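Local coordinates for protein putative dioxygenase (Nostoc punctiforme, PDB 2PEB) that probably acts as a metal-dependent dioxygenase of the Dopa 4,5-dioxygenase family, and in this crystal holds a zinc ion bound by histidines, at residues V84-E87 with S93-A96; I49-K54 with I110-Q115. One frame throughout, in Å; residues are numbered along the deposited sequence.

The two contacts sit next to each other, their centres about 12 Å apart, and both border the zinc pocket. Interaction 1 supplies a metal ligand, His85, and lays His95 over its ring; interaction 2 closes the loop 49-54 against the helix 110-115, with the nearest atom of the Pro51 side chain about 7 Å from the zinc ion. They meet directly through His95, whose CG lies 3.5 Å from Leu113 CD1, and through Ala96, whose CB packs 3.8 Å from Ile110 CD1. Unidentified ligand, probably from the crystallisation liquor, is hydrogen-bonded to His95 and to His52 of the segment 49-54. Along the sequence, interaction 1 is nested inside the long excursion that interaction 2 closes.

Interaction 1: residues V84-E87 with S93-A96; sequences VHPE and SDHA. With ZN (zinc ion), chain C.
This contact forms one wall of the zinc site: the strand 82-87 of the antiparallel sheet delivers His85 to the metal, and the short helix 91-96 backs it. His85 NE2 binds the zinc ion at 2.2 Å, alongside His13 and His15 from the neighbouring strand 11-18. A chi1 of 74° puts CG between the backbone N and the carbonyl carbon, carrying the ring toward Pro86 O. Across the imidazole from the metal, His85 ND1 donates to the carbonyl O of Pro86 at 2.8 Å, nearly straight at 171°. The acceptor lies almost in the plane of the ring, although the donor stands well above the carbonyl plane. Metal and hydrogen bond together fix the rotation of the ring and point NE2 at the zinc.

His95 lies over one face of the His85 ring. The centroids are 4.0 Å apart and the planes are tilted by 32°, an oblique pairing in which His95 CE1 stands above the outer part of the His85 ring. The two NE2 atoms come close without sharing a proton: that of His85 is spent on the metal, that of His95 bonds the unidentified ligand. His95 ND1 bonds the backbone O of Ala91, one turn earlier in the helix, which holds this ring too.

Asp94 fills the seam nearer the end of the strand. Its carboxylate turns back to Thr88 and, weakly, to the backbone N of Asp90, while its methylene packs against the Pro86 carbonyl. The buried backbone O of Asp94 has no hydrogen-bonding partner in the model; it faces the strand at 3.2 Å from His85 CB.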
loop_
_atom_site.group_PDB
_atom_site.type_symbol
_atom_site.label_atom_id
_atom_site.label_comp_id
_atom_site.label_asym_id
_atom_site.label_seq_id
_atom_site.Cartn_x
_atom_site.Cartn_y
_atom_site.Cartn_z
ATOM N N VAL A 84 -1.514 -5.990 -2.214
ATOM C CA VAL A 84 -2.707 -5.499 -2.880
ATOM C C VAL A 84 -2.370 -5.031 -4.307
ATOM O O VAL A 84 -1.476 -4.260 -4.506
ATOM C CB VAL A 84 -3.421 -4.355 -2.116
ATOM C CG1 VAL A 84 -4.700 -3.877 -2.906
ATOM C CG2 VAL A 84 -3.751 -4.781 -0.649
ATOM N N HIS A 85 -3.084 -5.550 -5.294
ATOM C CA HIS A 85 -2.823 -5.219 -6.671
ATOM C C HIS A 85 -4.128 -4.891 -7.364
ATOM O O HIS A 85 -5.178 -5.397 -7.002
ATOM C CB HIS A 85 -1.979 -6.292 -7.408
ATOM C CG HIS A 85 -2.713 -7.552 -7.752
ATOM N ND1 HIS A 85 -3.614 -7.610 -8.789
ATOM C CD2 HIS A 85 -2.661 -8.807 -7.232
ATOM C CE1 HIS A 85 -4.131 -8.834 -8.858
ATOM N NE2 HIS A 85 -3.560 -9.584 -7.934
ATOM N N PRO A 86 -4.058 -3.991 -8.336
ATOM C CA PRO A 86 -5.200 -3.677 -9.164
ATOM C C PRO A 86 -5.379 -4.721 -10.223
ATOM O O PRO A 86 -4.500 -5.577 -10.416
ATOM C CB PRO A 86 -4.812 -2.343 -9.777
ATOM C CG PRO A 86 -3.331 -2.446 -9.891
ATOM C CD PRO A 86 -2.867 -3.196 -8.757
ATOM N N GLU A 87 -6.546 -4.654 -10.853
ATOM C CA GLU A 87 -6.859 -5.488 -11.995
ATOM C C GLU A 87 -7.163 -4.558 -13.136
ATOM O O GLU A 87 -8.224 -3.944 -13.162
ATOM C CB GLU A 87 -8.059 -6.376 -11.684
ATOM C CG GLU A 87 -7.758 -7.343 -10.598
ATOM C CD GLU A 87 -8.974 -8.099 -10.141
ATOM O OE1 GLU A 87 -9.960 -7.462 -9.699
ATOM O OE2 GLU A 87 -8.937 -9.342 -10.201
ATOM N N SER A 93 2.222 -6.234 -15.057
ATOM C CA SER A 93 2.316 -4.897 -14.448
ATOM C C SER A 93 1.463 -4.790 -13.184
ATOM O O SER A 93 1.902 -4.196 -12.184
ATOM C CB SER A 93 2.010 -3.793 -15.454
ATOM O OG SER A 93 2.803 -3.930 -16.615
ATOM N N ASP A 94 0.270 -5.383 -13.178
ATOM C CA ASP A 94 -0.574 -5.320 -11.997
ATOM C C ASP A 94 0.133 -5.869 -10.743
ATOM O O ASP A 94 -0.014 -5.329 -9.677
ATOM C CB ASP A 94 -1.902 -6.069 -12.194
ATOM C CG ASP A 94 -2.830 -5.354 -13.160
ATOM O OD1 ASP A 94 -2.678 -4.131 -13.301
ATOM O OD2 ASP A 94 -3.743 -5.993 -13.740
ATOM N N HIS A 95 0.831 -6.979 -10.875
ATOM C CA HIS A 95 1.539 -7.553 -9.734
ATOM C C HIS A 95 2.908 -6.904 -9.458
ATOM O O HIS A 95 3.286 -6.743 -8.318
ATOM C CB HIS A 95 1.773 -9.017 -9.998
ATOM C CG HIS A 95 0.535 -9.836 -9.946
ATOM N ND1 HIS A 95 -0.438 -9.789 -10.925
ATOM C CD2 HIS A 95 0.114 -10.738 -9.039
ATOM C CE1 HIS A 95 -1.405 -10.641 -10.620
ATOM N NE2 HIS A 95 -1.086 -11.232 -9.481
ATOM N N ALA A 96 3.651 -6.557 -10.506
ATOM C CA ALA A 96 5.011 -6.124 -10.321
ATOM C C ALA A 96 5.211 -4.612 -10.110
ATOM O O ALA A 96 6.167 -4.208 -9.438
ATOM C CB ALA A 96 5.875 -6.627 -11.479
HETATM ZN ZN ZN C . -4.533 -11.455 -7.346
#

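Interaction 2: residues I49-K54 with I110-Q115; sequences IGPHPK and IEFLRQ
A surface packing contact joins the tip of the loop between strands 40-45 and 55-61 to the C-terminal helix 110-115, with Gly50 and Pro51 lying against Phe112 and Leu113. No hydrogen bond crosses between the two segments; the touch is van der Waals packing and a CH-pi contact.

Its centre is that CH-pi interaction. Gly50 CA sits 3.6 Å from the centroid of the Phe112 ring and only 14° off the ring normal, close to the middle of the face. The phenyl reaches that point because its CG is anti to the backbone N (chi1 176°), which sends the ring out from the helix across the loop. Pro51 comes in beside the glycine at one side of the same ring, its CD 3.8 Å from Phe112 CD1, with the proline and phenyl groups set obliquely to each other.

The loop takes this shape as a type II' beta turn from Ile49 to His52, closed by the bond from His52 N to Ile49 O at 2.9 Å. Gly50 occupies the second position of the turn with phi 56°, and Pro51 follows at the third. Having no side chain, Gly50 can bring its alpha carbon right down onto the phenyl. Backbone hydrogen bonding between Pro51 and Asn109 ties the turn to the chain near the start of the helix, while the Asn109 side chain takes a bond from Phe112 N.

Alongside, the loop meets the helix more loosely: Pro51 CB approaches Leu113 CG at 4.3 Å.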
loop_
_atom_site.group_PDB
_atom_site.type_symbol
_atom_site.label_atom_id
_atom_site.label_comp_id
_atom_site.label_asym_id
_atom_site.label_seq_id
_atom_site.Cartn_x
_atom_site.Cartn_y
_atom_site.Cartn_z
ATOM N N ILE A 49 1.654 -21.278 -4.684
ATOM C CA ILE A 49 1.053 -21.575 -5.980
ATOM C C ILE A 49 1.273 -20.379 -6.897
ATOM O O ILE A 49 1.265 -19.220 -6.458
ATOM C CB ILE A 49 -0.459 -21.931 -5.841
ATOM C CG1 ILE A 49 -1.016 -22.559 -7.129
ATOM C CG2 ILE A 49 -1.288 -20.728 -5.443
ATOM C CD1 ILE A 49 -0.750 -23.991 -7.211
ATOM N N GLY A 50 1.518 -20.681 -8.170
ATOM C CA GLY A 50 1.698 -19.671 -9.226
ATOM C C GLY A 50 2.793 -18.661 -8.939
ATOM O O GLY A 50 3.949 -19.027 -8.690
ATOM N N PRO A 51 2.438 -17.366 -8.926
ATOM C CA PRO A 51 3.464 -16.377 -8.625
ATOM C C PRO A 51 3.858 -16.307 -7.146
ATOM O O PRO A 51 4.873 -15.679 -6.820
ATOM C CB PRO A 51 2.797 -15.067 -9.036
ATOM C CG PRO A 51 1.398 -15.287 -8.775
ATOM C CD PRO A 51 1.138 -16.719 -9.164
ATOM N N HIS A 52 3.066 -16.936 -6.274
ATOM C CA HIS A 52 3.112 -16.693 -4.807
ATOM C C HIS A 52 4.139 -17.531 -4.087
ATOM O O HIS A 52 4.174 -18.766 -4.260
ATOM C CB HIS A 52 1.754 -16.944 -4.190
ATOM C CG HIS A 52 0.702 -16.119 -4.826
ATOM N ND1 HIS A 52 0.626 -14.752 -4.649
ATOM C CD2 HIS A 52 -0.267 -16.446 -5.708
ATOM C CE1 HIS A 52 -0.361 -14.278 -5.391
ATOM N NE2 HIS A 52 -0.916 -15.285 -6.038
ATOM N N PRO A 53 4.988 -16.870 -3.265
ATOM C CA PRO A 53 6.062 -17.606 -2.621
ATOM C C PRO A 53 5.780 -18.175 -1.241
ATOM O O PRO A 53 6.700 -18.671 -0.585
ATOM C CB PRO A 53 7.150 -16.534 -2.509
ATOM C CG PRO A 53 6.449 -15.360 -2.226
ATOM C CD PRO A 53 5.122 -15.429 -2.958
ATOM N N LYS A 54 4.512 -18.110 -0.833
ATOM C CA LYS A 54 4.089 -18.493 0.489
ATOM C C LYS A 54 2.594 -18.836 0.382
ATOM O O LYS A 54 1.930 -18.371 -0.522
ATOM C CB LYS A 54 4.342 -17.309 1.440
ATOM C CG LYS A 54 4.262 -17.640 2.893
ATOM C CD LYS A 54 4.656 -16.448 3.789
ATOM C CE LYS A 54 6.169 -16.243 3.888
ATOM N NZ LYS A 54 6.544 -15.438 5.099
ATOM N N ILE A 110 7.149 -13.293 -11.101
ATOM C CA ILE A 110 6.553 -12.547 -12.199
ATOM C C ILE A 110 6.670 -13.267 -13.539
ATOM O O ILE A 110 5.780 -13.173 -14.383
ATOM C CB ILE A 110 7.152 -11.137 -12.296
ATOM C CG1 ILE A 110 6.964 -10.389 -10.968
ATOM C CG2 ILE A 110 6.490 -10.366 -13.428
ATOM C CD1 ILE A 110 5.516 -10.238 -10.521
ATOM N N GLU A 111 7.760 -13.986 -13.747
ATOM C CA GLU A 111 7.906 -14.729 -14.958
ATOM C C GLU A 111 6.779 -15.726 -15.150
ATOM O O GLU A 111 6.423 -16.039 -16.303
ATOM C CB GLU A 111 9.258 -15.433 -15.003
ATOM C CG GLU A 111 9.620 -15.943 -16.382
ATOM C CD GLU A 111 9.665 -14.830 -17.426
ATOM O OE1 GLU A 111 9.923 -13.659 -17.041
ATOM O OE2 GLU A 111 9.453 -15.140 -18.618
ATOM N N PHE A 112 6.239 -16.246 -14.048
ATOM C CA PHE A 112 5.094 -17.170 -14.125
ATOM C C PHE A 112 3.930 -16.498 -14.849
ATOM O O PHE A 112 3.245 -17.124 -15.649
ATOM C CB PHE A 112 4.663 -17.644 -12.727
ATOM C CG PHE A 112 3.422 -18.515 -12.729
ATOM C CD1 PHE A 112 2.163 -17.955 -12.558
ATOM C CD2 PHE A 112 3.527 -19.883 -12.909
ATOM C CE1 PHE A 112 1.017 -18.740 -12.571
ATOM C CE2 PHE A 112 2.386 -20.688 -12.907
ATOM C CZ PHE A 112 1.127 -20.103 -12.744
ATOM N N LEU A 113 3.723 -15.222 -14.535
ATOM C CA LEU A 113 2.688 -14.441 -15.165
ATOM C C LEU A 113 3.052 -14.105 -16.626
ATOM O O LEU A 113 2.204 -14.190 -17.497
ATOM C CB LEU A 113 2.403 -13.174 -14.347
ATOM C CG LEU A 113 1.992 -13.409 -12.902
ATOM C CD1 LEU A 113 2.003 -12.087 -12.189
ATOM C CD2 LEU A 113 0.621 -14.079 -12.845
ATOM N N ARG A 114 4.299 -13.747 -16.906
ATOM C CA ARG A 114 4.678 -13.506 -18.296
ATOM C C ARG A 114 4.401 -14.739 -19.150
ATOM O O ARG A 114 3.838 -14.623 -20.228
ATOM C CB ARG A 114 6.146 -13.130 -18.427
ATOM C CG ARG A 114 6.515 -11.812 -17.809
ATOM C CD ARG A 114 7.903 -11.389 -18.248
ATOM N NE ARG A 114 8.637 -10.816 -17.134
ATOM C CZ ARG A 114 8.697 -9.521 -16.846
ATOM N NH1 ARG A 114 8.063 -8.620 -17.601
ATOM N NH2 ARG A 114 9.408 -9.124 -15.790
ATOM N N GLN A 115 4.797 -15.914 -18.654
ATOM C CA GLN A 115 4.561 -17.189 -19.346
ATOM C C GLN A 115 3.082 -17.402 -19.687
ATOM O O GLN A 115 2.766 -17.987 -20.719
ATOM C CB GLN A 115 5.085 -18.366 -18.503
ATOM C CG GLN A 115 4.822 -19.756 -19.102
#